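Side-chain contacts in tartrate dehydrogenase/decarboxylase (Pseudomonas putida, PDB 3FLK), which oxidises tartrate with NAD+, converts meso-tartrate to D-glycerate and oxidatively decarboxylates D-malate to pyruvate, using a magnesium or manganese ion: residues Leu21-Arg26 and Leu347-Val352; Ala32-Leu37 and Asp358-Leu363. The protein carries 1 engineered substitution. All coordinates share one frame; numbering follows the deposited sequence.

Contact 1: residues Leu21-Arg26 and Leu347-Val352; sequences LPEGIR and LSTQQV
Glu23 lies across the first turn of helix 349-361, its side chain crossing that of Gln350 at about a right angle. The carboxylate rests against backbone as well as side chain: Glu23 CD is 3.8 Å from Gln350 CA, and Glu23 OE1 is 3.5 Å from Gln350 CG. Lower down, the aliphatic part does ordinary packing, with Glu23 CG 4.0 Å from the methyl CG2 of Thr349. A bend at chi2 (-47°) lays the carboxylate against Gln350. Glu23 OE2 uses its syn lone pair to take NH1 of Arg26 at 3.3 Å, in the guanidinium plane, a salt bridge within the same helix. The long, extended arginine also crosses to the other helix, where Arg26 NH1 lies 3.3 Å from Gln350 O and the side chain touches Ala354 and Ser357. Glu23 OE1 accepts from a water, which in turn accepts from Gln350 NE2 at 2.9 Å. An amide suits this position because NE2 can also bond Asn294 OD1, while threonine suits its own by pairing a packing methyl with a hydroxyl bonded to Ala296 O. Ser348 and Gln351, on either side of them in sequence, form a capping box. Were Glu23 replaced by an alanine, Arg26 would probably lose its anionic mate and the bridging water its acceptor. The buried acid is thus held by Arg26 and the water-linked amide of Gln350, and the arginine's positive charge is likely to favour its ionised form.

Contact 2: residues Ala32-Leu37 and Asp358-Leu363; sequences ALKHGL and DTLARL
Two flat backbone carbonyls, those of Leu360 and Leu363, receive the ammonium group of Lys34: NZ lies in the plane of the Leu360 carbonyl but is tilted 23° from that of Leu363. Farther round the same helix end, away from Lys34, NE of Arg362 is bonded to both carboxylate oxygens of Asp358, four residues back, in a salt bridge. Asp358 OD2 lies at the guanidinium edge, in its plane, whereas Asp358 OD1, 2.9 Å from Arg362 NE, is tilted 32° out of it. This is helix-helix packing in the isocitrate/isopropylmalate dehydrogenase fold, where a lysine near the end of helix 17-35 grips the C-terminal end of helix 349-361. The bonds are 3.0 Å from Lys34 NZ to Leu360 O and 2.8 Å from Lys34 NZ to Leu363 O. Lysine fits the place because its chain runs extended from the backbone before a final turn at chi4 (74°) swings NZ onto the oxygens, and because a positive charge probably suits the partly negative carbonyl end of a helix. The chain has a nonpolar task too, with Lys34 CD 3.8 Å from Leu360 CD2; that leucine is buried and also meets Met326 of helix 317-336, the helix whose Asp325 is touched by Lys34. Leu360 O serves twice, accepting from Lys34 NZ and, at 3.2 Å, from the backbone N of Leu363.

In the fold
Both contacts join the same two helices, 17-35 and 349-361, and their centres lie 16 Å apart, with nearest atoms about 7 Å from each other. The earlier part of each helix meets in contact 1 and the later part in contact 2, so the segments alternate along the chain and the two helices run in the same general direction. In each case 320 residues separate the partners, which ties the first helix of the chain to its last. Contact 1 sits nearer the chain's centre, contact 2 farther out at the modelled C-terminus. Neither lies at an annotated site, though the side chain of Thr349 in contact 1 is about 7 Å from a bound NADH.

Contact 1: residues Leu21-Arg26 and Leu347-Val352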
ATOM      1  N   LEU A  21      14.449 -20.361 -11.733  1.00 15.62           N
ATOM      2  CA  LEU A  21      13.676 -21.534 -12.167  1.00 16.25           C
ATOM      3  C   LEU A  21      14.459 -22.857 -12.135  1.00 16.40           C
ATOM      4  O   LEU A  21      13.956 -23.841 -11.590  1.00 16.30           O
ATOM      5  CB  LEU A  21      13.023 -21.330 -13.544  1.00 16.54           C
ATOM      6  CG  LEU A  21      12.174 -22.521 -14.015  1.00 17.34           C
ATOM      7  CD1 LEU A  21      10.820 -22.523 -13.332  1.00 18.42           C
ATOM      8  CD2 LEU A  21      12.002 -22.534 -15.521  1.00 18.76           C
ATOM      9  N   PRO A  22      15.678 -22.893 -12.720  1.00 16.73           N
ATOM     10  CA  PRO A  22      16.459 -24.136 -12.665  1.00 16.86           C
ATOM     11  C   PRO A  22      16.744 -24.614 -11.239  1.00 16.87           C
ATOM     12  O   PRO A  22      16.879 -25.817 -11.016  1.00 16.94           O
ATOM     13  CB  PRO A  22      17.763 -23.763 -13.379  1.00 16.96           C
ATOM     14  CG  PRO A  22      17.389 -22.630 -14.271  1.00 17.09           C
ATOM     15  CD  PRO A  22      16.394 -21.848 -13.474  1.00 16.85           C
ATOM     16  N   GLU A  23      16.820 -23.687 -10.286  1.00 16.85           N
ATOM     17  CA  GLU A  23      17.001 -24.054  -8.881  1.00 17.06           C
ATOM     18  C   GLU A  23      15.733 -24.670  -8.289  1.00 17.01           C
ATOM     19  O   GLU A  23      15.806 -25.610  -7.497  1.00 16.90           O
ATOM     20  CB  GLU A  23      17.479 -22.859  -8.042  1.00 17.19           C
ATOM     21  CG  GLU A  23      18.813 -22.245  -8.501  1.00 18.05           C
ATOM     22  CD  GLU A  23      19.896 -23.284  -8.779  1.00 19.21           C
ATOM     23  OE1 GLU A  23      20.598 -23.148  -9.804  1.00 20.54           O
ATOM     24  OE2 GLU A  23      20.042 -24.238  -7.985  1.00 19.58           O
ATOM     25  N   GLY A  24      14.577 -24.135  -8.679  1.00 16.94           N
ATOM     26  CA  GLY A  24      13.289 -24.718  -8.304  1.00 17.02           C
ATOM     27  C   GLY A  24      13.143 -26.141  -8.823  1.00 17.19           C
ATOM     28  O   GLY A  24      12.771 -27.045  -8.074  1.00 16.94           O
ATOM     29  N   ILE A  25      13.453 -26.333 -10.103  1.00 17.37           N
ATOM     30  CA  ILE A  25      13.405 -27.655 -10.734  1.00 17.97           C
ATOM     31  C   ILE A  25      14.389 -28.629 -10.066  1.00 18.17           C
ATOM     32  O   ILE A  25      14.048 -29.787  -9.818  1.00 18.15           O
ATOM     33  CB  ILE A  25      13.640 -27.564 -12.265  1.00 17.98           C
ATOM     34  CG1 ILE A  25      12.467 -26.831 -12.933  1.00 18.09           C
ATOM     35  CG2 ILE A  25      13.823 -28.960 -12.883  1.00 18.51           C
ATOM     36  CD1 ILE A  25      12.760 -26.308 -14.331  1.00 18.76           C
ATOM     37  N   ARG A  26      15.589 -28.140  -9.755  1.00 18.52           N
ATOM     38  CA  ARG A  26      16.612 -28.926  -9.059  1.00 18.99           C
ATOM     39  C   ARG A  26      16.067 -29.535  -7.763  1.00 18.84           C
ATOM     40  O   ARG A  26      16.178 -30.744  -7.547  1.00 18.89           O
ATOM     41  CB  ARG A  26      17.832 -28.048  -8.765  1.00 19.27           C
ATOM     42  CG  ARG A  26      19.030 -28.765  -8.157  1.00 21.13           C
ATOM     43  CD  ARG A  26      20.101 -27.747  -7.802  1.00 23.91           C
ATOM     44  NE  ARG A  26      21.432 -28.341  -7.692  1.00 26.49           N
ATOM     45  CZ  ARG A  26      22.565 -27.647  -7.758  1.00 27.30           C
ATOM     46  NH1 ARG A  26      22.536 -26.331  -7.942  1.00 28.34           N
ATOM     47  NH2 ARG A  26      23.729 -28.272  -7.645  1.00 28.27           N
ATOM     48  N   LEU A 347      26.219 -16.521  -0.329  1.00 15.79           N
ATOM     49  CA  LEU A 347      26.072 -17.554  -1.356  1.00 15.07           C
ATOM     50  C   LEU A 347      25.393 -17.034  -2.618  1.00 14.62           C
ATOM     51  O   LEU A 347      24.586 -16.103  -2.566  1.00 14.58           O
ATOM     52  CB  LEU A 347      25.317 -18.770  -0.811  1.00 15.01           C
ATOM     53  CG  LEU A 347      25.920 -19.566   0.354  1.00 15.36           C
ATOM     54  CD1 LEU A 347      25.207 -20.898   0.476  1.00 15.12           C
ATOM     55  CD2 LEU A 347      27.431 -19.781   0.207  1.00 15.53           C
ATOM     56  N   SER A 348      25.735 -17.641  -3.749  1.00 13.94           N
ATOM     57  CA  SER A 348      25.103 -17.326  -5.024  1.00 13.36           C
ATOM     58  C   SER A 348      23.771 -18.062  -5.152  1.00 13.12           C
ATOM     59  O   SER A 348      23.480 -18.967  -4.374  1.00 12.82           O
ATOM     60  CB  SER A 348      26.018 -17.730  -6.180  1.00 13.32           C
ATOM     61  OG  SER A 348      26.030 -19.140  -6.339  1.00 12.79           O
ATOM     62  N   THR A 349      22.980 -17.672  -6.149  1.00 13.04           N
ATOM     63  CA  THR A 349      21.714 -18.327  -6.467  1.00 12.94           C
ATOM     64  C   THR A 349      21.873 -19.850  -6.541  1.00 13.13           C
ATOM     65  O   THR A 349      21.128 -20.594  -5.894  1.00 12.82           O
ATOM     66  CB  THR A 349      21.156 -17.812  -7.816  1.00 13.11           C
ATOM     67  OG1 THR A 349      21.041 -16.386  -7.773  1.00 12.46           O
ATOM     68  CG2 THR A 349      19.791 -18.424  -8.123  1.00 12.65           C
ATOM     69  N   GLN A 350      22.861 -20.293  -7.319  1.00 13.22           N
ATOM     70  CA  GLN A 350      23.091 -21.715  -7.575  1.00 13.61           C
ATOM     71  C   GLN A 350      23.550 -22.456  -6.324  1.00 13.25           C
ATOM     72  O   GLN A 350      23.181 -23.610  -6.117  1.00 13.44           O
ATOM     73  CB  GLN A 350      24.106 -21.905  -8.712  1.00 14.08           C
ATOM     74  CG  GLN A 350      23.619 -21.445 -10.098  1.00 15.47           C
ATOM     75  CD  GLN A 350      23.560 -19.931 -10.248  1.00 17.75           C
ATOM     76  OE1 GLN A 350      24.267 -19.188  -9.554  1.00 18.28           O
ATOM     77  NE2 GLN A 350      22.710 -19.463 -11.161  1.00 18.47           N
ATOM     78  N   GLN A 351      24.344 -21.785  -5.492  1.00 12.95           N
ATOM     79  CA  GLN A 351      24.823 -22.369  -4.235  1.00 12.78           C
ATOM     80  C   GLN A 351      23.692 -22.589  -3.227  1.00 12.72           C
ATOM     81  O   GLN A 351      23.696 -23.580  -2.501  1.00 12.53           O
ATOM     82  CB  GLN A 351      25.933 -21.514  -3.618  1.00 12.57           C
ATOM     83  CG  GLN A 351      27.281 -21.631  -4.334  1.00 12.56           C
ATOM     84  CD  GLN A 351      28.331 -20.672  -3.788  1.00 12.72           C
ATOM     85  OE1 GLN A 351      28.018 -19.556  -3.376  1.00 11.73           O
ATOM     86  NE2 GLN A 351      29.589 -21.106  -3.798  1.00 12.23           N
ATOM     87  N   VAL A 352      22.732 -21.668  -3.184  1.00 12.88           N
ATOM     88  CA  VAL A 352      21.562 -21.826  -2.309  1.00 13.15           C
ATOM     89  C   VAL A 352      20.682 -22.982  -2.793  1.00 13.37           C
ATOM     90  O   VAL A 352      20.240 -23.813  -1.992  1.00 13.72           O
ATOM     91  CB  VAL A 352      20.746 -20.512  -2.175  1.00 13.19           C
ATOM     92  CG1 VAL A 352      19.498 -20.728  -1.313  1.00 13.17           C
ATOM     93  CG2 VAL A 352      21.610 -19.411  -1.573  1.00 13.01           C
TER
HETATM   94  O   HOH W   1      20.356 -21.020 -11.810  1.00 23.98           O

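Contact 2: residues Ala32-Leu37 and Asp358-Leu363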
ATOM      1  N   ALA A  32      11.325 -35.397  -5.860  1.00 23.33           N
ATOM      2  CA  ALA A  32      10.701 -36.465  -6.641  1.00 23.93           C
ATOM      3  C   ALA A  32      11.415 -37.798  -6.433  1.00 24.38           C
ATOM      4  O   ALA A  32      10.771 -38.830  -6.231  1.00 24.43           O
ATOM      5  CB  ALA A  32      10.665 -36.102  -8.118  1.00 23.83           C
ATOM      6  N   LEU A  33      12.745 -37.760  -6.474  1.00 24.95           N
ATOM      7  CA  LEU A  33      13.579 -38.937  -6.242  1.00 25.49           C
ATOM      8  C   LEU A  33      13.359 -39.520  -4.842  1.00 25.72           C
ATOM      9  O   LEU A  33      13.180 -40.727  -4.690  1.00 25.85           O
ATOM     10  CB  LEU A  33      15.059 -38.588  -6.451  1.00 25.47           C
ATOM     11  CG  LEU A  33      16.112 -39.685  -6.248  1.00 25.78           C
ATOM     12  CD1 LEU A  33      16.077 -40.715  -7.376  1.00 25.95           C
ATOM     13  CD2 LEU A  33      17.501 -39.071  -6.123  1.00 25.65           C
ATOM     14  N   LYS A  34      13.363 -38.646  -3.838  1.00 25.98           N
ATOM     15  CA  LYS A  34      13.241 -39.037  -2.432  1.00 26.29           C
ATOM     16  C   LYS A  34      11.902 -39.699  -2.095  1.00 26.46           C
ATOM     17  O   LYS A  34      11.859 -40.660  -1.328  1.00 26.49           O
ATOM     18  CB  LYS A  34      13.457 -37.816  -1.532  1.00 26.19           C
ATOM     19  CG  LYS A  34      13.644 -38.134  -0.060  1.00 26.70           C
ATOM     20  CD  LYS A  34      13.642 -36.866   0.774  1.00 27.02           C
ATOM     21  CE  LYS A  34      13.961 -37.155   2.230  1.00 27.61           C
ATOM     22  NZ  LYS A  34      15.402 -37.461   2.424  1.00 27.88           N
ATOM     23  N   HIS A  35      10.818 -39.176  -2.663  1.00 26.65           N
ATOM     24  CA  HIS A  35       9.472 -39.644  -2.320  1.00 26.87           C
ATOM     25  C   HIS A  35       8.796 -40.447  -3.433  1.00 26.94           C
ATOM     26  O   HIS A  35       7.626 -40.814  -3.318  1.00 27.06           O
ATOM     27  CB  HIS A  35       8.600 -38.466  -1.872  1.00 26.78           C
ATOM     28  CG  HIS A  35       9.081 -37.812  -0.617  1.00 26.77           C
ATOM     29  ND1 HIS A  35       8.748 -38.276   0.638  1.00 26.68           N
ATOM     30  CD2 HIS A  35       9.890 -36.744  -0.420  1.00 26.72           C
ATOM     31  CE1 HIS A  35       9.322 -37.514   1.553  1.00 26.92           C
ATOM     32  NE2 HIS A  35      10.021 -36.578   0.937  1.00 26.70           N
ATOM     33  N   GLY A  36       9.545 -40.724  -4.498  1.00 27.16           N
ATOM     34  CA  GLY A  36       9.058 -41.548  -5.603  1.00 27.38           C
ATOM     35  C   GLY A  36       7.967 -40.904  -6.437  1.00 27.65           C
ATOM     36  O   GLY A  36       7.084 -41.594  -6.951  1.00 27.73           O
ATOM     37  N   LEU A  37       8.026 -39.581  -6.571  1.00 27.65           N
ATOM     38  CA  LEU A  37       7.057 -38.848  -7.379  1.00 27.74           C
ATOM     39  C   LEU A  37       7.421 -38.953  -8.852  1.00 27.86           C
ATOM     40  O   LEU A  37       8.602 -38.989  -9.209  1.00 27.96           O
ATOM     41  CB  LEU A  37       7.001 -37.368  -6.976  1.00 27.59           C
ATOM     42  CG  LEU A  37       7.041 -36.945  -5.505  1.00 27.51           C
ATOM     43  CD1 LEU A  37       7.125 -35.430  -5.402  1.00 27.26           C
ATOM     44  CD2 LEU A  37       5.847 -37.471  -4.717  1.00 27.53           C
ATOM     45  N   ASP A 358      20.677 -30.534  -1.335  1.00 21.47           N
ATOM     46  CA  ASP A 358      21.493 -31.450  -0.533  1.00 22.21           C
ATOM     47  C   ASP A 358      20.897 -31.714   0.848  1.00 22.29           C
ATOM     48  O   ASP A 358      20.874 -32.857   1.309  1.00 22.22           O
ATOM     49  CB  ASP A 358      22.924 -30.930  -0.382  1.00 22.54           C
ATOM     50  CG  ASP A 358      23.813 -31.888   0.395  1.00 24.00           C
ATOM     51  OD1 ASP A 358      23.822 -33.097   0.067  1.00 25.93           O
ATOM     52  OD2 ASP A 358      24.498 -31.436   1.339  1.00 25.94           O
ATOM     53  N   THR A 359      20.433 -30.653   1.505  1.00 22.46           N
ATOM     54  CA  THR A 359      19.786 -30.759   2.814  1.00 22.69           C
ATOM     55  C   THR A 359      18.553 -31.663   2.733  1.00 23.01           C
ATOM     56  O   THR A 359      18.340 -32.509   3.605  1.00 22.99           O
ATOM     57  CB  THR A 359      19.404 -29.363   3.363  1.00 22.56           C
ATOM     58  OG1 THR A 359      20.584 -28.559   3.478  1.00 22.64           O
ATOM     59  CG2 THR A 359      18.740 -29.464   4.729  1.00 22.54           C
ATOM     60  N   LEU A 360      17.761 -31.489   1.678  1.00 23.47           N
ATOM     61  CA  LEU A 360      16.560 -32.293   1.459  1.00 24.02           C
ATOM     62  C   LEU A 360      16.895 -33.779   1.320  1.00 24.49           C
ATOM     63  O   LEU A 360      16.248 -34.628   1.936  1.00 24.33           O
ATOM     64  CB  LEU A 360      15.796 -31.791   0.229  1.00 24.00           C
ATOM     65  CG  LEU A 360      14.405 -32.364  -0.062  1.00 24.19           C
ATOM     66  CD1 LEU A 360      13.550 -31.313  -0.731  1.00 24.85           C
ATOM     67  CD2 LEU A 360      14.483 -33.611  -0.929  1.00 24.28           C
ATOM     68  N   ALA A 361      17.912 -34.084   0.514  1.00 25.15           N
ATOM     69  CA  ALA A 361      18.340 -35.468   0.294  1.00 26.04           C
ATOM     70  C   ALA A 361      18.855 -36.133   1.574  1.00 26.55           C
ATOM     71  O   ALA A 361      18.753 -37.352   1.730  1.00 26.81           O
ATOM     72  CB  ALA A 361      19.390 -35.534  -0.810  1.00 25.93           C
ATOM     73  N   ARG A 362      19.383 -35.324   2.489  1.00 27.06           N
ATOM     74  CA  ARG A 362      19.960 -35.824   3.739  1.00 27.81           C
ATOM     75  C   ARG A 362      18.964 -35.906   4.902  1.00 27.77           C
ATOM     76  O   ARG A 362      19.322 -36.361   5.991  1.00 27.88           O
ATOM     77  CB  ARG A 362      21.185 -34.987   4.136  1.00 27.79           C
ATOM     78  CG  ARG A 362      22.330 -35.078   3.140  1.00 28.42           C
ATOM     79  CD  ARG A 362      23.558 -34.301   3.591  1.00 28.83           C
ATOM     80  NE  ARG A 362      24.627 -34.362   2.589  1.00 31.70           N
ATOM     81  CZ  ARG A 362      25.489 -35.370   2.454  1.00 32.69           C
ATOM     82  NH1 ARG A 362      25.429 -36.428   3.258  1.00 32.97           N
ATOM     83  NH2 ARG A 362      26.421 -35.322   1.507  1.00 32.97           N
ATOM     84  N   LEU A 363      17.724 -35.480   4.672  1.00 27.88           N
ATOM     85  CA  LEU A 363      16.679 -35.542   5.701  1.00 27.97           C
ATOM     86  C   LEU A 363      16.267 -36.982   5.996  1.00 27.99           C
ATOM     87  O   LEU A 363      16.150 -37.800   5.083  1.00 28.06           O
ATOM     88  CB  LEU A 363      15.448 -34.723   5.294  1.00 27.93           C
ATOM     89  CG  LEU A 363      15.543 -33.193   5.246  1.00 27.86           C
ATOM     90  CD1 LEU A 363      14.293 -32.608   4.601  1.00 28.00           C
ATOM     91  CD2 LEU A 363      15.759 -32.594   6.628  1.00 27.67           C
TER